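Side-chain contacts in transferrin binding protein B (Actinobacillus suis, PDB 3PQU), which probably captures host transferrin at the bacterial surface as an outer-membrane lipoprotein, an early step in acquiring iron: residues R254-A257 against Q258-T261; I88-L91 against K92-N95; N61-A64 against T65-T69; T380-N384 against G385-V389. One frame throughout, in Å; residues are numbered along the deposited sequence.

Interaction 1 (R254-A257 against Q258-T261); sequences RNKA and QEVT
The carboxylate of Glu259 and the ammonium of Lys256 meet through one oxygen, OE2, which lies 3.1 Å from Lys256 NZ. The second oxygen, Glu259 OE1, is turned from the lysine, and nothing from 254-257 is laid over either face of the carboxylate. Lys256 NZ comes from the side of the glutamate's own methylene, being 4.0 Å from Glu259 CG. The other flat group, the amide of Gln258, points to the far side of the chain, where its OE1 accepts from Lys225 N and its NE2 donates to Gly226 O and Gly250 O. Across the present contact Gln258 offers only its stem, with CB 3.7 Å from Ala257 C.

Although the backbone between them is extended, the long chains of Lys256 and Glu259 bridge the gap. The lysine runs straight until its last torsion, where chi4 of 51° swings NZ out of line; the glutamate chain then crosses it at about a right angle. Ala257, with one methyl, is a small residue that fits the exposed position between Lys256 and Gln258. Past it, Glu259 pairs its backbone with Gly250, and the strand begins at Val260, so the contact sits where the loop after strand 241-249 re-enters the barrel sheet of the N-lobe.

The bond from Lys256 NZ is weak, and Glu259 was modelled in two conformers, so the salt bridge is doubtful as a permanent feature. Long, flexible, oppositely charged chains in a surface setting are consistent with a modest electrostatic attraction that forms and breaks, while the threefold grip on the Gln258 amide is the firmer tie.

Interaction 2 (I88-L91 against K92-N95); sequences IPHL and KELN
His90 donates from ND1 to Glu93 OE1 at 2.9 Å, the oxygen lying in the imidazole plane while the ring nitrogen stands 59° out of the carboxylate plane. A chi1 of -63° sets the ring beside its own backbone N, where ND1 can reach Glu93. NE2 is hydrogen-bonded to Glu45, the stronger polar partner, and Tyr152 stacks on the ring; histidine suits the place, with one nitrogen for each carboxylate.

His90 is also the N-cap of helix 91-97 and the third residue of a type II turn, Ile88 to Leu91, closed by Leu91 N to Ile88 O. Its carbonyl takes the helix's first bond, from Leu94 N to His90 O at 2.8 Å and 169° at the hydrogen. Leu91 O is gripped twice by Asn95, by the backbone N at 3.0 Å and weakly by ND2; the Asn95 amide lies alongside Leu91, with ND2 3.7 Å from Leu91 CG. N-H groups of a first turn have no partner within the helix; for Lys92 N a water serves, accepting at 3.1 Å and donating to Ile88 O. Leu91 and Leu94 turn apolar chains to Val126.

The carboxylates of Glu93 and Glu45 would favour a doubly protonated, positive imidazole, though the helix N-terminus would oppose it.

Interaction 3 (N61-A64 against T65-T69); sequences NRKA and TPDTT
Lys63 and Asp67 lean across a bend in the chain, and their side chains cross obliquely, the long lysine reaching to the short aspartate. Lys63 NZ donates to Asp67 OD1 at 3.0 Å, a bond that is also a salt bridge. The ammonium stands above the carboxylate plane, 43° out of it, and Asp67 OD2 is farther off, 3.8 Å from Lys63 NZ. The approach uses more than the tip: Lys63 CD passes 3.9 Å from Asp67 OD1, so methylene as well as charge lies beside that oxygen.

The torsions explain the meeting. With chi1 at -66° the lysine's CG lies next to its own backbone N, and the rest of the chain runs fully extended, spanning the bend. The bend comes at Ala64, whose helical phi and psi interrupt the extended backbone of the residues around it, from Arg62 to Asp67; a small residue fits this exposed corner. Lys63 CB then faces the carbonyl of the next arm, 3.7 Å from Thr65 O. Pro66 stiffens that arm and touches Leu55, whose backbone pairs with Lys63.

One water sits between the arms, accepting from Lys63 NZ at 2.9 Å and from Asp67 N at 3.1 Å. The ammonium is thus held by a carboxylate oxygen and a water, and Asp67 is drawn in through both side chain and backbone. Arg51 takes up Asp67 O, which ties the bend to the preceding part of the same handle loop. Since the pair is only partly exposed, with Asn52 touching both residues, mutual neutralisation would reduce the cost of placing two charges there.

Interaction 4 (T380-N384 against G385-V389); sequences TVEIN and GKTMV
Glu382 and Thr387 face each other in a beta hairpin of the C-lobe handle, strands 376-383 and 386-393 joined at Asn384 and Gly385 through a cis peptide bond. They form a non-hydrogen-bonded antiparallel pair, and the glutamate can be traced outward from it. CB projects to the same face of the sheet as the side chain of Thr387; CG stands opposite the backbone N, and a bend at chi2 of 81° turns the carboxylate back over the partner strand. CD comes to 3.5 Å from Thr387 OG1. Beyond it, OE1 accepts from Thr387 OG1 at 2.5 Å, a short bond made on the syn side and 35° out of the carboxylate plane. OE2 ends 3.1 Å from Gly385 O; both are acceptors, so this closeness would be mildly unfavourable.

Threonine suits its place twice, giving a hydroxyl to the glutamate and a methyl to its neighbour, with Thr387 CG2 3.8 Å from Thr380 CG2. On the reverse face Val381, Ile383 and Met388 supply apolar bulk, Ile383 CD1 lying 4.5 Å from Met388 CG, while Gln366 and Ile368 cover the valine and isoleucine. Backbone bonds link Val381 with Met388 and Ile383 with Lys386, and the segments 380-383 and 386-389 run antiparallel, 153° between their directions. Strand 400-409 continues the sheet beyond Thr387 and Val389, and the second strand ends at Cys393, disulfide-linked to Cys394.

At the turn, Lys386 NZ has a salt bridge to Asp364, and a water gives a hydrogen bond to Asn384 O at 2.6 Å while weakly accepting from Lys386 NZ.

From the N terminus the order is interaction 3, interaction 2, interaction 1, interaction 4; each closes before the next opens, so none nests or crosses. Interactions 3 and 2 both belong to the N-lobe handle: 61-69 bends the loop leading from strand 43-47 to strand 69-70, which pairs with the N-lobe barrel, and 88-95 starts the helix before strand 103-105. Interaction 1 lies where a barrel loop returns to its sheet. Interaction 4 turns a hairpin in the C-lobe handle, on the opposite side of the chain's centre from interaction 1. The closest two, interactions 2 and 4, still have nearest atoms about 15 Å apart, so all four act locally.

Interaction 1 (R254-A257 against Q258-T261)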
loop_
_atom_site.group_PDB
_atom_site.type_symbol
_atom_site.label_atom_id
_atom_site.label_comp_id
_atom_site.label_asym_id
_atom_site.label_seq_id
_atom_site.Cartn_x
_atom_site.Cartn_y
_atom_site.Cartn_z
ATOM N N ARG A 254 15.271 -23.572 -32.914
ATOM C CA ARG A 254 15.600 -23.367 -34.317
ATOM C C ARG A 254 14.658 -24.232 -35.152
ATOM O O ARG A 254 14.524 -24.045 -36.363
ATOM C CB ARG A 254 17.066 -23.693 -34.609
ATOM C CG ARG A 254 17.541 -25.013 -34.048
ATOM C CD ARG A 254 19.016 -25.210 -34.339
ATOM N NE ARG A 254 19.595 -26.260 -33.509
ATOM C CZ ARG A 254 20.895 -26.531 -33.451
ATOM N NH1 ARG A 254 21.754 -25.828 -34.178
ATOM N NH2 ARG A 254 21.335 -27.504 -32.664
ATOM N N ASN A 255 13.998 -25.169 -34.478
ATOM C CA ASN A 255 13.001 -26.035 -35.102
ATOM C C ASN A 255 11.572 -25.527 -34.959
ATOM O O ASN A 255 10.642 -26.117 -35.510
ATOM C CB ASN A 255 13.058 -27.429 -34.485
ATOM C CG ASN A 255 14.401 -28.073 -34.640
ATOM O OD1 ASN A 255 15.158 -27.745 -35.554
ATOM N ND2 ASN A 255 14.712 -29.006 -33.747
ATOM N N LYS A 256 11.390 -24.453 -34.202
ATOM C CA LYS A 256 10.044 -24.023 -33.846
ATOM C C LYS A 256 9.947 -22.528 -33.576
ATOM O O LYS A 256 10.521 -22.034 -32.599
ATOM C CB LYS A 256 9.562 -24.804 -32.623
ATOM C CG LYS A 256 8.352 -24.198 -31.945
ATOM C CD LYS A 256 7.803 -25.116 -30.874
ATOM C CE LYS A 256 6.577 -24.498 -30.218
ATOM N NZ LYS A 256 5.573 -24.040 -31.230
ATOM N N ALA A 257 9.222 -21.814 -34.439
ATOM C CA ALA A 257 8.993 -20.385 -34.235
ATOM C C ALA A 257 8.182 -20.146 -32.952
ATOM O O ALA A 257 7.415 -21.010 -32.520
ATOM C CB ALA A 257 8.299 -19.772 -35.444
ATOM N N GLN A 258 8.359 -18.977 -32.342
ATOM C CA GLN A 258 7.742 -18.695 -31.057
ATOM C C GLN A 258 6.266 -18.339 -31.204
ATOM O O GLN A 258 5.902 -17.542 -32.056
ATOM C CB GLN A 258 8.471 -17.560 -30.323
ATOM C CG GLN A 258 7.914 -17.361 -28.905
ATOM C CD GLN A 258 8.684 -16.345 -28.072
ATOM O OE1 GLN A 258 9.029 -15.279 -28.558
ATOM N NE2 GLN A 258 8.926 -16.669 -26.791
ATOM N N GLU A 259 5.411 -18.937 -30.382
ATOM C CA GLU A 259 4.001 -18.566 -30.369
ATOM C C GLU A 259 3.708 -17.612 -29.212
ATOM O O GLU A 259 3.818 -17.982 -28.043
ATOM C CB GLU A 259 3.106 -19.812 -30.307
ATOM C CG GLU A 259 3.293 -20.747 -31.497
ATOM C CD GLU A 259 2.261 -21.858 -31.556
ATOM O OE1 GLU A 259 1.056 -21.565 -31.408
ATOM O OE2 GLU A 259 2.656 -23.026 -31.767
ATOM N N VAL A 260 3.355 -16.380 -29.545
ATOM C CA VAL A 260 3.014 -15.399 -28.527
ATOM C C VAL A 260 1.492 -15.234 -28.479
ATOM O O VAL A 260 0.888 -14.846 -29.478
ATOM C CB VAL A 260 3.669 -14.049 -28.843
ATOM C CG1 VAL A 260 3.217 -12.989 -27.818
ATOM C CG2 VAL A 260 5.185 -14.190 -28.859
ATOM N N THR A 261 0.860 -15.550 -27.346
ATOM C CA THR A 261 -0.591 -15.406 -27.276
ATOM C C THR A 261 -1.036 -14.510 -26.139
ATOM O O THR A 261 -0.506 -14.584 -25.039
ATOM C CB THR A 261 -1.325 -16.768 -27.200
ATOM O OG1 THR A 261 -0.793 -17.541 -26.123
ATOM C CG2 THR A 261 -1.156 -17.541 -28.498
#

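Interaction 2 (I88-L91 against K92-N95)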
loop_
_atom_site.group_PDB
_atom_site.type_symbol
_atom_site.label_atom_id
_atom_site.label_comp_id
_atom_site.label_asym_id
_atom_site.label_seq_id
_atom_site.Cartn_x
_atom_site.Cartn_y
_atom_site.Cartn_z
ATOM N N ILE A 88 12.323 -12.532 0.679
ATOM C CA ILE A 88 11.320 -13.202 -0.134
ATOM C C ILE A 88 10.371 -14.014 0.756
ATOM O O ILE A 88 10.810 -14.774 1.623
ATOM C CB ILE A 88 12.002 -14.108 -1.193
ATOM C CG1 ILE A 88 12.977 -13.293 -2.049
ATOM C CG2 ILE A 88 10.971 -14.794 -2.078
ATOM C CD1 ILE A 88 12.309 -12.208 -2.926
ATOM N N PRO A 89 9.055 -13.844 0.573
ATOM C CA PRO A 89 8.144 -14.545 1.494
ATOM C C PRO A 89 8.369 -16.056 1.509
ATOM O O PRO A 89 8.507 -16.642 0.441
ATOM C CB PRO A 89 6.744 -14.227 0.924
ATOM C CG PRO A 89 6.916 -12.921 0.203
ATOM C CD PRO A 89 8.347 -12.923 -0.339
ATOM N N HIS A 90 8.399 -16.665 2.698
ATOM C CA HIS A 90 8.543 -18.115 2.847
ATOM C C HIS A 90 9.899 -18.729 2.402
ATOM O O HIS A 90 10.116 -19.927 2.580
ATOM C CB HIS A 90 7.359 -18.839 2.182
ATOM C CG HIS A 90 6.035 -18.526 2.814
ATOM N ND1 HIS A 90 5.600 -19.135 3.969
ATOM C CD2 HIS A 90 5.067 -17.640 2.472
ATOM C CE1 HIS A 90 4.417 -18.652 4.305
ATOM N NE2 HIS A 90 4.069 -17.747 3.409
ATOM N N LEU A 91 10.811 -17.934 1.843
ATOM C CA LEU A 91 12.072 -18.497 1.338
ATOM C C LEU A 91 12.858 -19.240 2.437
ATOM O O LEU A 91 13.354 -20.350 2.230
ATOM C CB LEU A 91 12.946 -17.427 0.668
ATOM C CG LEU A 91 14.233 -17.976 0.022
ATOM C CD1 LEU A 91 13.908 -18.921 -1.149
ATOM C CD2 LEU A 91 15.204 -16.881 -0.434
ATOM N N LYS A 92 12.952 -18.623 3.606
ATOM C CA LYS A 92 13.630 -19.214 4.754
ATOM C C LYS A 92 12.910 -20.476 5.221
ATOM O O LYS A 92 13.545 -21.502 5.479
ATOM C CB LYS A 92 13.716 -18.210 5.906
ATOM C CG LYS A 92 14.184 -18.816 7.230
ATOM C CD LYS A 92 15.701 -18.825 7.350
ATOM C CE LYS A 92 16.161 -19.595 8.590
ATOM N NZ LYS A 92 15.331 -19.289 9.796
ATOM N N GLU A 93 11.587 -20.400 5.333
ATOM C CA GLU A 93 10.781 -21.553 5.717
ATOM C C GLU A 93 11.021 -22.731 4.777
ATOM O O GLU A 93 11.190 -23.850 5.232
ATOM C CB GLU A 93 9.287 -21.221 5.678
ATOM C CG GLU A 93 8.656 -20.761 6.971
ATOM C CD GLU A 93 7.160 -20.474 6.797
ATOM O OE1 GLU A 93 6.519 -21.095 5.914
ATOM O OE2 GLU A 93 6.625 -19.624 7.540
ATOM N N LEU A 94 10.969 -22.489 3.469
ATOM C CA LEU A 94 11.164 -23.551 2.477
ATOM C C LEU A 94 12.575 -24.158 2.579
ATOM O O LEU A 94 12.743 -25.379 2.519
ATOM C CB LEU A 94 10.920 -23.017 1.060
ATOM C CG LEU A 94 9.477 -22.628 0.684
ATOM C CD1 LEU A 94 9.433 -22.075 -0.727
ATOM C CD2 LEU A 94 8.526 -23.826 0.794
ATOM N N ASN A 95 13.578 -23.303 2.744
ATOM C CA ASN A 95 14.959 -23.761 2.980
ATOM C C ASN A 95 15.142 -24.613 4.232
ATOM O O ASN A 95 15.871 -25.606 4.194
ATOM C CB ASN A 95 15.953 -22.597 2.965
ATOM C CG ASN A 95 16.408 -22.253 1.552
ATOM O OD1 ASN A 95 17.077 -23.053 0.897
ATOM N ND2 ASN A 95 16.029 -21.075 1.068
HETATM O O HOH W 1 12.270 -15.604 3.663
#

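Interaction 3 (N61-A64 against T65-T69)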
loop_
_atom_site.group_PDB
_atom_site.type_symbol
_atom_site.label_atom_id
_atom_site.label_comp_id
_atom_site.label_asym_id
_atom_site.label_seq_id
_atom_site.Cartn_x
_atom_site.Cartn_y
_atom_site.Cartn_z
ATOM N N ASN A 61 -10.323 -44.728 8.096
ATOM C CA ASN A 61 -11.195 -45.447 7.164
ATOM C C ASN A 61 -10.852 -45.173 5.699
ATOM O O ASN A 61 -10.389 -44.094 5.360
ATOM C CB ASN A 61 -12.658 -45.133 7.455
ATOM C CG ASN A 61 -13.021 -45.455 8.878
ATOM O OD1 ASN A 61 -13.438 -44.590 9.644
ATOM N ND2 ASN A 61 -12.795 -46.691 9.254
ATOM N N ARG A 62 -11.061 -46.170 4.848
ATOM C CA ARG A 62 -10.728 -46.061 3.435
ATOM C C ARG A 62 -11.623 -45.037 2.757
ATOM O O ARG A 62 -12.842 -45.085 2.899
ATOM C CB ARG A 62 -10.876 -47.421 2.752
ATOM C CG ARG A 62 -10.638 -47.398 1.258
ATOM C CD ARG A 62 -10.508 -48.807 0.707
ATOM N NE ARG A 62 -9.733 -48.829 -0.529
ATOM C CZ ARG A 62 -8.406 -48.886 -0.576
ATOM N NH1 ARG A 62 -7.782 -48.901 -1.745
ATOM N NH2 ARG A 62 -7.702 -48.928 0.550
ATOM N N LYS A 63 -11.028 -44.094 2.031
ATOM C CA LYS A 63 -11.855 -43.139 1.311
ATOM C C LYS A 63 -12.576 -43.899 0.208
ATOM O O LYS A 63 -11.984 -44.726 -0.480
ATOM C CB LYS A 63 -11.037 -41.975 0.751
ATOM C CG LYS A 63 -10.421 -41.082 1.816
ATOM C CD LYS A 63 -9.628 -39.932 1.194
ATOM C CE LYS A 63 -9.030 -39.025 2.275
ATOM N NZ LYS A 63 -8.741 -37.668 1.776
ATOM N N ALA A 64 -13.871 -43.658 0.081
ATOM C CA ALA A 64 -14.644 -44.289 -0.973
ATOM C C ALA A 64 -14.017 -43.881 -2.293
ATOM O O ALA A 64 -13.988 -44.647 -3.256
ATOM C CB ALA A 64 -16.092 -43.835 -0.907
ATOM N N THR A 65 -13.493 -42.661 -2.310
ATOM C CA THR A 65 -12.857 -42.098 -3.488
ATOM C C THR A 65 -11.734 -41.175 -3.050
ATOM O O THR A 65 -11.986 -40.182 -2.367
ATOM C CB THR A 65 -13.865 -41.249 -4.291
ATOM O OG1 THR A 65 -15.016 -42.037 -4.618
ATOM C CG2 THR A 65 -13.225 -40.705 -5.565
ATOM N N PRO A 66 -10.492 -41.480 -3.442
ATOM C CA PRO A 66 -9.409 -40.535 -3.156
ATOM C C PRO A 66 -9.793 -39.141 -3.659
ATOM O O PRO A 66 -10.566 -39.044 -4.595
ATOM C CB PRO A 66 -8.243 -41.096 -3.967
ATOM C CG PRO A 66 -8.524 -42.554 -4.051
ATOM C CD PRO A 66 -10.015 -42.676 -4.155
ATOM N N ASP A 67 -9.300 -38.083 -3.030
ATOM C CA ASP A 67 -9.684 -36.744 -3.436
ATOM C C ASP A 67 -9.482 -36.562 -4.941
ATOM O O ASP A 67 -8.484 -37.027 -5.509
ATOM C CB ASP A 67 -8.838 -35.694 -2.704
ATOM C CG ASP A 67 -9.138 -35.632 -1.228
ATOM O OD1 ASP A 67 -9.888 -36.502 -0.739
ATOM O OD2 ASP A 67 -8.619 -34.719 -0.554
ATOM N N THR A 68 -10.430 -35.889 -5.587
ATOM C CA THR A 68 -10.280 -35.541 -7.001
ATOM C C THR A 68 -9.946 -34.070 -7.208
ATOM O O THR A 68 -9.740 -33.650 -8.344
ATOM C CB THR A 68 -11.564 -35.794 -7.786
ATOM O OG1 THR A 68 -12.617 -34.983 -7.228
ATOM C CG2 THR A 68 -11.954 -37.285 -7.711
ATOM N N THR A 69 -9.925 -33.285 -6.131
ATOM C CA THR A 69 -9.686 -31.847 -6.240
ATOM C C THR A 69 -8.843 -31.270 -5.107
ATOM O O THR A 69 -8.728 -31.855 -4.037
ATOM C CB THR A 69 -11.009 -31.077 -6.176
ATOM O OG1 THR A 69 -11.557 -31.217 -4.861
ATOM C CG2 THR A 69 -12.011 -31.607 -7.203
HETATM O O HOH W 2 -7.254 -38.147 -0.692
#

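Interaction 4 (T380-N384 against G385-V389)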
loop_
_atom_site.group_PDB
_atom_site.type_symbol
_atom_site.label_atom_id
_atom_site.label_comp_id
_atom_site.label_asym_id
_atom_site.label_seq_id
_atom_site.Cartn_x
_atom_site.Cartn_y
_atom_site.Cartn_z
ATOM N N THR A 380 -7.451 1.901 20.963
ATOM C CA THR A 380 -6.465 1.000 21.543
ATOM C C THR A 380 -6.570 -0.355 20.865
ATOM O O THR A 380 -7.643 -0.964 20.810
ATOM C CB THR A 380 -6.667 0.827 23.056
ATOM O OG1 THR A 380 -6.468 2.086 23.709
ATOM C CG2 THR A 380 -5.677 -0.192 23.611
ATOM N N VAL A 381 -5.452 -0.821 20.336
ATOM C CA VAL A 381 -5.475 -2.028 19.545
ATOM C C VAL A 381 -4.209 -2.839 19.784
ATOM O O VAL A 381 -3.090 -2.335 19.665
ATOM C CB VAL A 381 -5.668 -1.698 18.052
ATOM C CG1 VAL A 381 -4.564 -0.779 17.569
ATOM C CG2 VAL A 381 -5.745 -2.972 17.218
ATOM N N GLU A 382 -4.400 -4.087 20.180
ATOM C CA GLU A 382 -3.293 -5.002 20.347
ATOM C C GLU A 382 -2.882 -5.524 18.969
ATOM O O GLU A 382 -3.543 -6.390 18.398
ATOM C CB GLU A 382 -3.700 -6.154 21.270
ATOM C CG GLU A 382 -2.599 -7.159 21.532
ATOM C CD GLU A 382 -1.630 -6.699 22.600
ATOM O OE1 GLU A 382 -2.044 -5.897 23.464
ATOM O OE2 GLU A 382 -0.462 -7.143 22.585
ATOM N N ILE A 383 -1.808 -4.970 18.424
ATOM C CA ILE A 383 -1.259 -5.459 17.165
ATOM C C ILE A 383 -0.007 -6.199 17.549
ATOM O O ILE A 383 1.107 -5.695 17.414
ATOM C CB ILE A 383 -0.916 -4.323 16.201
ATOM C CG1 ILE A 383 -2.169 -3.510 15.883
ATOM C CG2 ILE A 383 -0.294 -4.879 14.926
ATOM C CD1 ILE A 383 -1.887 -2.252 15.106
ATOM N N ASN A 384 -0.214 -7.407 18.048
ATOM C CA ASN A 384 0.797 -8.105 18.822
ATOM C C ASN A 384 2.214 -8.045 18.261
ATOM O O ASN A 384 2.436 -8.121 17.047
ATOM C CB ASN A 384 0.342 -9.532 19.121
ATOM C CG ASN A 384 -0.960 -9.561 19.902
ATOM O OD1 ASN A 384 -2.003 -9.135 19.404
ATOM N ND2 ASN A 384 -0.903 -10.049 21.134
ATOM N N GLY A 385 3.164 -7.887 19.176
ATOM C CA GLY A 385 2.835 -7.857 20.593
ATOM C C GLY A 385 2.633 -6.476 21.198
ATOM O O GLY A 385 2.567 -6.339 22.419
ATOM N N LYS A 386 2.517 -5.455 20.353
ATOM C CA LYS A 386 2.467 -4.074 20.829
ATOM C C LYS A 386 1.048 -3.548 21.006
ATOM O O LYS A 386 0.228 -3.608 20.092
ATOM C CB LYS A 386 3.245 -3.157 19.883
ATOM C CG LYS A 386 4.721 -3.498 19.771
ATOM C CD LYS A 386 5.231 -3.277 18.358
ATOM C CE LYS A 386 4.499 -4.173 17.368
ATOM N NZ LYS A 386 5.071 -4.079 15.995
ATOM N N THR A 387 0.757 -3.038 22.194
ATOM C CA THR A 387 -0.510 -2.371 22.416
ATOM C C THR A 387 -0.376 -0.944 21.932
ATOM O O THR A 387 0.241 -0.104 22.591
ATOM C CB THR A 387 -0.910 -2.350 23.889
ATOM O OG1 THR A 387 -1.199 -3.682 24.325
ATOM C CG2 THR A 387 -2.147 -1.490 24.069
ATOM N N MET A 388 -0.940 -0.675 20.765
ATOM C CA MET A 388 -0.857 0.657 20.206
ATOM C C MET A 388 -2.105 1.441 20.566
ATOM O O MET A 388 -3.220 0.913 20.572
ATOM C CB MET A 388 -0.666 0.600 18.687
ATOM C CG MET A 388 0.553 -0.192 18.252
ATOM S SD MET A 388 2.096 0.498 18.880
ATOM C CE MET A 388 1.975 2.181 18.283
ATOM N N VAL A 389 -1.899 2.708 20.890
ATOM C CA VAL A 389 -3.001 3.626 21.116
ATOM C C VAL A 389 -2.839 4.920 20.294
ATOM O O VAL A 389 -1.769 5.538 20.253
ATOM C CB VAL A 389 -3.192 3.922 22.617
ATOM C CG1 VAL A 389 -1.855 3.932 23.326
ATOM C CG2 VAL A 389 -3.936 5.232 22.812
HETATM O O HOH W 3 4.027 -7.230 15.197
#